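Local coordinates for putative bacterial transcription regulation protein (Staphylococcus aureus, PDB 3LUR) that is a putative transcription regulator, probably sensing small molecules through a single effector-binding domain of the integron-associated family, at residues M98-Q103 with I152-K157; G57-C62 with A75-N80; G53-I58 with F135-D140. All coordinates share one frame; numbering follows the deposited sequence. Where two conformers were deposited one is given.

Interaction 1. Residues M98-Q103 with I152-K157; sequences MVFEAQ and IWMPVK
V99 and W153 carry one face of this antiparallel pairing, lying side by side and pointing the same way. With its CG1 anti to the backbone N (chi1 -177°), V99 sets its two methyls over different parts of the indole. CG2 sits 3.6 Å from the centroid of the six-membered ring and 16° off the ring normal, a CH-pi contact over the face, while CG1 comes within 3.7 Å of W153 NE1. That nitrogen is satisfied by the carboxylate of E151, and the same indole stacks with F135.

The other face belongs to M98, F100, I152 and M154. M98, a selenomethionine, illustrates how a long apolar chain can reach beyond its paired residue. Its CB passes 4.1 Å from M154 O, CG lies 3.6 Å from V156 CG1, and SE is slightly farther from that methyl. A bend in the last torsion (chi3 -65°) then brings CE to 3.3 Å from V156 CG1, tighter than a usual carbon contact, with the two side chains crossing at about a right angle.

Two pairs of backbone hydrogen bonds hold the strands: M98 N to M154 O is 2.8 Å, returned by M154 N to M98 O, and F100 N to I152 O is 2.8 Å, returned by I152 N to F100 O. V99 and W153, the non-hydrogen-bonded pair, stand between them. Helix 108-124 packs over I152 and M154, consistent with the helix-on-sheet arrangement of SHS2-clan domains.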
# COMPACT_ATOMS: atom_id res chain seq x y z
N MSE A 98 8.13 -3.60 -9.08
CA MSE A 98 7.28 -4.09 -10.14
C MSE A 98 5.92 -3.52 -9.78
O MSE A 98 5.47 -3.66 -8.63
CB MSE A 98 7.24 -5.61 -10.18
CG MSE A 98 8.56 -6.24 -10.50
SE MSE A 98 8.37 -8.19 -10.40
CE MSE A 98 8.00 -8.32 -8.50
N VAL A 99 5.28 -2.85 -10.72
CA VAL A 99 3.99 -2.23 -10.48
C VAL A 99 2.91 -2.89 -11.31
O VAL A 99 2.97 -2.90 -12.55
CB VAL A 99 4.01 -0.74 -10.78
CG1 VAL A 99 2.62 -0.09 -10.44
CG2 VAL A 99 5.12 -0.08 -10.01
N PHE A 100 1.98 -3.54 -10.61
CA PHE A 100 0.89 -4.29 -11.23
C PHE A 100 -0.37 -3.46 -11.11
O PHE A 100 -0.40 -2.49 -10.37
CB PHE A 100 0.66 -5.62 -10.52
CG PHE A 100 1.87 -6.49 -10.48
CD1 PHE A 100 2.82 -6.30 -9.51
CD2 PHE A 100 2.03 -7.52 -11.39
CE1 PHE A 100 3.96 -7.11 -9.46
CE2 PHE A 100 3.16 -8.33 -11.35
CZ PHE A 100 4.11 -8.14 -10.40
N GLU A 101 -1.39 -3.83 -11.87
CA GLU A 101 -2.70 -3.18 -11.80
C GLU A 101 -3.77 -4.21 -11.45
O GLU A 101 -3.80 -5.33 -12.01
CB GLU A 101 -3.07 -2.48 -13.10
CG GLU A 101 -2.29 -1.19 -13.33
CD GLU A 101 -2.76 -0.40 -14.55
OE1 GLU A 101 -3.48 -0.98 -15.40
OE2 GLU A 101 -2.43 0.80 -14.65
N ALA A 102 -4.60 -3.86 -10.48
CA ALA A 102 -5.77 -4.62 -10.13
C ALA A 102 -6.93 -3.82 -10.67
O ALA A 102 -7.03 -2.64 -10.40
CB ALA A 102 -5.90 -4.76 -8.63
N GLN A 103 -7.77 -4.43 -11.47
CA GLN A 103 -8.93 -3.75 -11.97
C GLN A 103 -10.18 -4.35 -11.38
O GLN A 103 -10.48 -5.53 -11.58
CB GLN A 103 -8.99 -3.75 -13.50
CG GLN A 103 -10.11 -2.84 -14.00
CD GLN A 103 -10.09 -2.59 -15.47
OE1 GLN A 103 -9.87 -3.50 -16.25
NE2 GLN A 103 -10.42 -1.34 -15.88
N ILE A 152 -0.48 -1.92 -7.59
CA ILE A 152 0.16 -2.71 -6.56
C ILE A 152 1.68 -2.61 -6.82
O ILE A 152 2.16 -3.02 -7.89
CB ILE A 152 -0.31 -4.18 -6.56
CG1 ILE A 152 -1.73 -4.28 -6.01
CG2 ILE A 152 0.65 -5.07 -5.71
CD1 ILE A 152 -2.40 -5.66 -6.20
N TRP A 153 2.40 -2.10 -5.85
CA TRP A 153 3.83 -1.84 -5.98
C TRP A 153 4.58 -2.81 -5.12
O TRP A 153 4.52 -2.73 -3.89
CB TRP A 153 4.13 -0.43 -5.52
CG TRP A 153 3.63 0.66 -6.38
CD1 TRP A 153 2.33 0.98 -6.65
CD2 TRP A 153 4.43 1.65 -7.03
NE1 TRP A 153 2.27 2.08 -7.47
CE2 TRP A 153 3.54 2.53 -7.71
CE3 TRP A 153 5.79 1.88 -7.12
CZ2 TRP A 153 4.00 3.61 -8.48
CZ3 TRP A 153 6.25 2.97 -7.86
CH2 TRP A 153 5.35 3.82 -8.53
N MSE A 154 5.36 -3.67 -5.76
CA MSE A 154 6.12 -4.70 -5.08
C MSE A 154 7.61 -4.42 -5.27
O MSE A 154 8.10 -4.35 -6.40
CB MSE A 154 5.82 -6.08 -5.69
CG MSE A 154 4.38 -6.39 -5.76
SE MSE A 154 3.52 -6.49 -3.99
CE MSE A 154 4.47 -7.94 -3.21
N PRO A 155 8.35 -4.28 -4.16
CA PRO A 155 9.78 -3.94 -4.23
C PRO A 155 10.66 -5.07 -4.75
O PRO A 155 10.42 -6.25 -4.44
CB PRO A 155 10.12 -3.59 -2.80
CG PRO A 155 9.19 -4.37 -2.00
CD PRO A 155 7.91 -4.42 -2.76
N VAL A 156 11.62 -4.72 -5.59
CA VAL A 156 12.52 -5.71 -6.15
C VAL A 156 13.93 -5.20 -6.07
O VAL A 156 14.17 -3.98 -5.89
CB VAL A 156 12.17 -6.05 -7.60
CG1 VAL A 156 10.79 -6.74 -7.68
CG2 VAL A 156 12.17 -4.81 -8.48
N LYS A 157 14.87 -6.11 -6.19
CA LYS A 157 16.26 -5.74 -6.11
C LYS A 157 16.68 -4.96 -7.34
O LYS A 157 16.14 -5.17 -8.42
CB LYS A 157 17.13 -6.99 -6.01
CG LYS A 157 16.88 -7.84 -4.79
CD LYS A 157 17.69 -9.17 -4.94
CE LYS A 157 17.49 -10.09 -3.78
NZ LYS A 157 18.22 -11.37 -3.98

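Interaction 2. Residues G57-C62 with A75-N80; sequences GILGLC and AVTGDN
L59 and A75 form an antiparallel hydrogen-bonded pair between strands 58-62 and 75-77, whose axes approach to 4.9 Å. Their directions differ by 123°, well short of the antiparallel limit, as suits a strongly twisted sheet that closes into a barrel. L59 N donates to A75 O over 2.8 Å, and in return A75 N gives its hydrogen to L59 O at 2.9 Å. Farther along the pair spreads, and a water replaces the direct bond: it lies 2.8 Å from G57 O, to which it probably donates, and accepts from T77 N at 2.9 Å, bridging the loop residue G57 and T77 where the two segments diverge.

The side chains meet the partner strand's backbone more than its side chains. L59 CB lies 3.4 Å from A75 O. Its CG is turned beside the backbone N (chi1 -69°). In a separate, loose contact, L59 CD1 comes to 4.4 Å from T77 CG2. On the other face of the sheet, I58 CG1 and V76 CG1 touch as their side chains cross; both residues were built in two conformers, making this contact less certain. I58 CG1 also approaches A75 O.

The two strands make a beta hairpin. Beyond it, strand 70-77 pairs with strand 5-21 through V76 and V15, and strand 58-64 pairs with strand 134-138 through G60 and E136. L59 packs against L14, F135 and L137 on the barrel side, whereas helix 43-50 lies against the opposite face, bringing I44 to I58 and L47 and Q48 to V76. The hydroxyl of T77 is bound to N52 and to the backbone of L55, tying the hairpin to the preceding loop.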
# COMPACT_ATOMS: atom_id res chain seq x y z
N GLY A 57 -1.99 9.44 -5.02
CA GLY A 57 -3.05 8.65 -4.46
C GLY A 57 -2.77 8.44 -3.00
O GLY A 57 -1.89 9.09 -2.41
N ILE A 58 -3.58 7.60 -2.41
CA ILE A 58 -3.41 7.28 -1.02
C ILE A 58 -2.96 5.82 -0.98
O ILE A 58 -3.39 4.98 -1.82
CB ILE A 58 -4.70 7.58 -0.20
CG1 ILE A 58 -4.47 7.31 1.29
CG2 ILE A 58 -5.90 6.82 -0.76
CD1 ILE A 58 -5.49 7.95 2.20
N LEU A 59 -2.07 5.53 -0.06
CA LEU A 59 -1.48 4.22 0.07
C LEU A 59 -2.08 3.34 1.13
O LEU A 59 -2.45 3.81 2.24
CB LEU A 59 0.02 4.33 0.38
CG LEU A 59 1.06 4.86 -0.63
CD1 LEU A 59 1.05 6.36 -0.82
CD2 LEU A 59 2.49 4.45 -0.15
N GLY A 60 -2.13 2.05 0.78
CA GLY A 60 -2.36 0.98 1.69
C GLY A 60 -1.03 0.25 1.73
O GLY A 60 -0.72 -0.56 0.84
N LEU A 61 -0.22 0.57 2.72
CA LEU A 61 1.13 0.02 2.83
C LEU A 61 1.14 -1.24 3.68
O LEU A 61 0.79 -1.21 4.88
CB LEU A 61 2.10 1.06 3.43
CG LEU A 61 3.59 0.69 3.51
CD1 LEU A 61 4.30 0.80 2.16
CD2 LEU A 61 4.29 1.57 4.53
N CYS A 62 1.59 -2.34 3.08
CA CYS A 62 1.70 -3.60 3.74
C CYS A 62 3.10 -3.74 4.29
O CYS A 62 4.07 -3.64 3.54
CB CYS A 62 1.38 -4.71 2.75
SG CYS A 62 -0.34 -4.56 2.13
N ALA A 75 -1.73 5.66 4.42
CA ALA A 75 -0.80 6.75 4.44
C ALA A 75 -0.73 7.51 3.13
O ALA A 75 -1.14 7.03 2.06
CB ALA A 75 0.60 6.17 4.73
N VAL A 76 -0.16 8.70 3.23
CA VAL A 76 0.12 9.53 2.07
C VAL A 76 1.58 9.94 2.11
O VAL A 76 2.20 9.98 3.17
CB VAL A 76 -0.73 10.82 2.01
CG1 VAL A 76 -2.21 10.49 1.92
CG2 VAL A 76 -0.45 11.76 3.22
N THR A 77 2.14 10.24 0.94
CA THR A 77 3.49 10.77 0.88
C THR A 77 3.38 12.22 1.30
O THR A 77 2.53 12.98 0.80
CB THR A 77 4.08 10.71 -0.51
OG1 THR A 77 3.22 11.39 -1.42
CG2 THR A 77 4.29 9.28 -0.94
N GLY A 78 4.22 12.59 2.27
CA GLY A 78 4.22 13.95 2.80
C GLY A 78 5.59 14.49 3.07
O GLY A 78 6.59 13.79 2.92
N ASP A 79 5.63 15.76 3.46
CA ASP A 79 6.88 16.42 3.85
C ASP A 79 7.13 16.19 5.32
O ASP A 79 6.19 16.00 6.08
CB ASP A 79 6.79 17.93 3.60
CG ASP A 79 6.63 18.28 2.12
OD1 ASP A 79 7.01 17.46 1.27
OD2 ASP A 79 6.14 19.38 1.83
N ASN A 80 8.40 16.16 5.72
CA ASN A 80 8.69 15.96 7.13
C ASN A 80 8.74 17.29 7.87
O ASN A 80 9.18 18.31 7.35
CB ASN A 80 9.95 15.12 7.35
CG ASN A 80 10.00 14.56 8.76
OD1 ASN A 80 9.04 14.67 9.51
ND2 ASN A 80 11.12 13.95 9.12
O HOH W 1 0.68 9.72 -1.47

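Interaction 3. Residues G53-I58 with F135-D140; sequences GDLAGI and FELYQD. With EDO (1,2-ethanediol), chain I; EDO (1,2-ethanediol), chain E; EDO (1,2-ethanediol), chain H.
L55 and F135 reach toward each other tip to tip, with L55 CD1 3.8 Å from F135 CZ and meeting the ring obliquely. The second flat group, the ring of Y138, has I58 O at its edge, near the ring plane and 3.5 Å from CD2. W35 meets this ring with the planes at about 75°. At its far end Y138 OH donates to E136 OE1 over 2.6 Å, from above the carboxylate plane (49° out of it). The same oxygen is bonded to the hydroxyl of Y72, so two phenols grip one buried carboxylate oxygen.

On the same side of the strand as F135, L137 has CG anti to the backbone N (chi1 -179°), and its CD1 lies 3.7 Å from G57 C. The backbones join as a short antiparallel pair: I58 N to Y138 O is 2.9 Å and Y138 N to I58 O is 2.8 Å. Just before it, G57 CA comes within 3.1 Å of Y138 O, an approach that the lack of a side chain permits.

A56 centres an inverse gamma turn, closed by a weak bond from G57 N to L55 O. Ethanediols, probably from the crystallisation liquor, sit along the loop; O1 of the ethanediol of chain E accepts from D140 N at 2.8 Å. A tetraethylene glycol near Y138 is consistent with an effector pocket to which Y138, E136, Y72 and W35 may contribute.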
# COMPACT_ATOMS: atom_id res chain seq x y z
N GLY A 53 1.93 14.83 -3.11
CA GLY A 53 1.96 14.40 -4.51
C GLY A 53 3.11 13.49 -4.97
O GLY A 53 3.12 13.08 -6.12
N ASP A 54 4.04 13.14 -4.08
CA ASP A 54 5.16 12.24 -4.46
C ASP A 54 4.62 10.97 -5.08
O ASP A 54 5.24 10.41 -5.99
CB ASP A 54 6.04 11.88 -3.27
CG ASP A 54 6.98 13.00 -2.89
OD1 ASP A 54 7.24 13.88 -3.73
OD2 ASP A 54 7.50 12.99 -1.77
N LEU A 55 3.52 10.46 -4.50
CA LEU A 55 2.75 9.37 -5.10
C LEU A 55 1.33 9.91 -5.26
O LEU A 55 0.78 10.51 -4.33
CB LEU A 55 2.75 8.11 -4.24
CG LEU A 55 4.08 7.35 -4.26
CD1 LEU A 55 4.11 6.27 -3.23
CD2 LEU A 55 4.35 6.79 -5.68
N ALA A 56 0.76 9.72 -6.44
CA ALA A 56 -0.57 10.26 -6.76
C ALA A 56 -1.66 9.32 -6.28
O ALA A 56 -2.21 8.52 -7.03
CB ALA A 56 -0.71 10.51 -8.27
N GLY A 57 -1.99 9.44 -5.02
CA GLY A 57 -3.05 8.65 -4.46
C GLY A 57 -2.77 8.44 -3.00
O GLY A 57 -1.89 9.09 -2.41
N ILE A 58 -3.58 7.60 -2.41
CA ILE A 58 -3.41 7.28 -1.02
C ILE A 58 -2.96 5.82 -0.98
O ILE A 58 -3.39 4.98 -1.82
CB ILE A 58 -4.70 7.58 -0.20
CG1 ILE A 58 -4.47 7.31 1.29
CG2 ILE A 58 -5.90 6.82 -0.76
CD1 ILE A 58 -5.49 7.95 2.20
N PHE A 135 2.94 -1.89 -1.42
CA PHE A 135 1.73 -1.10 -1.25
C PHE A 135 0.73 -1.12 -2.38
O PHE A 135 1.07 -1.38 -3.53
CB PHE A 135 2.09 0.36 -0.87
CG PHE A 135 2.94 1.11 -1.88
CD1 PHE A 135 4.32 1.07 -1.80
CD2 PHE A 135 2.34 1.90 -2.86
CE1 PHE A 135 5.10 1.77 -2.70
CE2 PHE A 135 3.11 2.63 -3.76
CZ PHE A 135 4.50 2.55 -3.69
N GLU A 136 -0.51 -0.82 -2.00
CA GLU A 136 -1.59 -0.57 -2.91
C GLU A 136 -1.65 0.95 -3.02
O GLU A 136 -1.53 1.64 -2.01
CB GLU A 136 -2.90 -1.08 -2.29
CG GLU A 136 -2.87 -2.54 -1.93
CD GLU A 136 -3.76 -2.91 -0.77
OE1 GLU A 136 -4.59 -2.10 -0.29
OE2 GLU A 136 -3.63 -4.05 -0.32
N LEU A 137 -1.84 1.47 -4.21
CA LEU A 137 -1.94 2.90 -4.39
C LEU A 137 -3.28 3.20 -5.03
O LEU A 137 -3.59 2.70 -6.15
CB LEU A 137 -0.77 3.43 -5.22
CG LEU A 137 -0.72 4.94 -5.48
CD1 LEU A 137 -0.51 5.72 -4.14
CD2 LEU A 137 0.33 5.32 -6.52
N TYR A 138 -4.06 4.03 -4.34
CA TYR A 138 -5.44 4.38 -4.74
C TYR A 138 -5.61 5.82 -5.23
O TYR A 138 -5.52 6.76 -4.46
CB TYR A 138 -6.38 4.15 -3.56
CG TYR A 138 -6.43 2.73 -3.07
CD1 TYR A 138 -7.24 1.79 -3.69
CD2 TYR A 138 -5.67 2.31 -1.99
CE1 TYR A 138 -7.28 0.49 -3.24
CE2 TYR A 138 -5.69 1.04 -1.55
CZ TYR A 138 -6.49 0.11 -2.19
OH TYR A 138 -6.50 -1.19 -1.74
N GLN A 139 -5.84 5.97 -6.52
CA GLN A 139 -6.18 7.23 -7.14
C GLN A 139 -7.62 7.54 -6.80
O GLN A 139 -8.37 6.64 -6.33
CB GLN A 139 -6.05 7.11 -8.66
CG GLN A 139 -6.99 6.07 -9.29
CD GLN A 139 -6.82 5.95 -10.78
OE1 GLN A 139 -6.84 6.93 -11.49
NE2 GLN A 139 -6.63 4.72 -11.25
N ASP A 140 -8.01 8.79 -7.02
CA ASP A 140 -9.37 9.16 -6.82
C ASP A 140 -10.17 8.51 -7.96
O ASP A 140 -9.64 8.25 -9.05
CB ASP A 140 -9.53 10.67 -6.85
CG ASP A 140 -10.82 11.14 -6.22
OD1 ASP A 140 -11.54 10.32 -5.60
OD2 ASP A 140 -11.10 12.34 -6.31
C1 EDO I . -2.40 5.26 -8.98
O1 EDO I . -3.41 5.04 -9.94
C2 EDO I . -1.54 6.43 -9.42
O2 EDO I . -2.30 7.62 -9.35
C1 EDO E . -4.91 10.52 -8.66
O1 EDO E . -6.29 10.67 -8.25
C2 EDO E . -4.76 10.99 -10.10
O2 EDO E . -5.49 10.15 -11.03
C1 EDO H . -7.52 10.61 -3.89
O1 EDO H . -7.07 9.30 -3.50
C2 EDO H . -6.54 11.22 -4.90
O2 EDO H . -5.31 11.58 -4.28

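Overall arrangement
All three contacts belong to one closed antiparallel sheet and are largely buried, but they differ in regularity. Interaction 1 is a regular strand pairing with apolar packing on both faces, its centre about 16 Å from that of interaction 2, and not touching it. Interactions 2 and 3 share G57 and I58; strand 58-64 is bonded through L59 to one neighbour and through I58 to the other. Interaction 2 ends in a water bridge, and interaction 3 adds a loop, a buried polar network and exposed residues beside ethanediols probably from the crystallisation liquor. F135 links interaction 3 to interaction 1, its carbonyl probably hydrogen-bonded to W153 N. Chemistry thus shifts from hydrophobic core to a more polar, partly exposed region that may belong to an effector pocket.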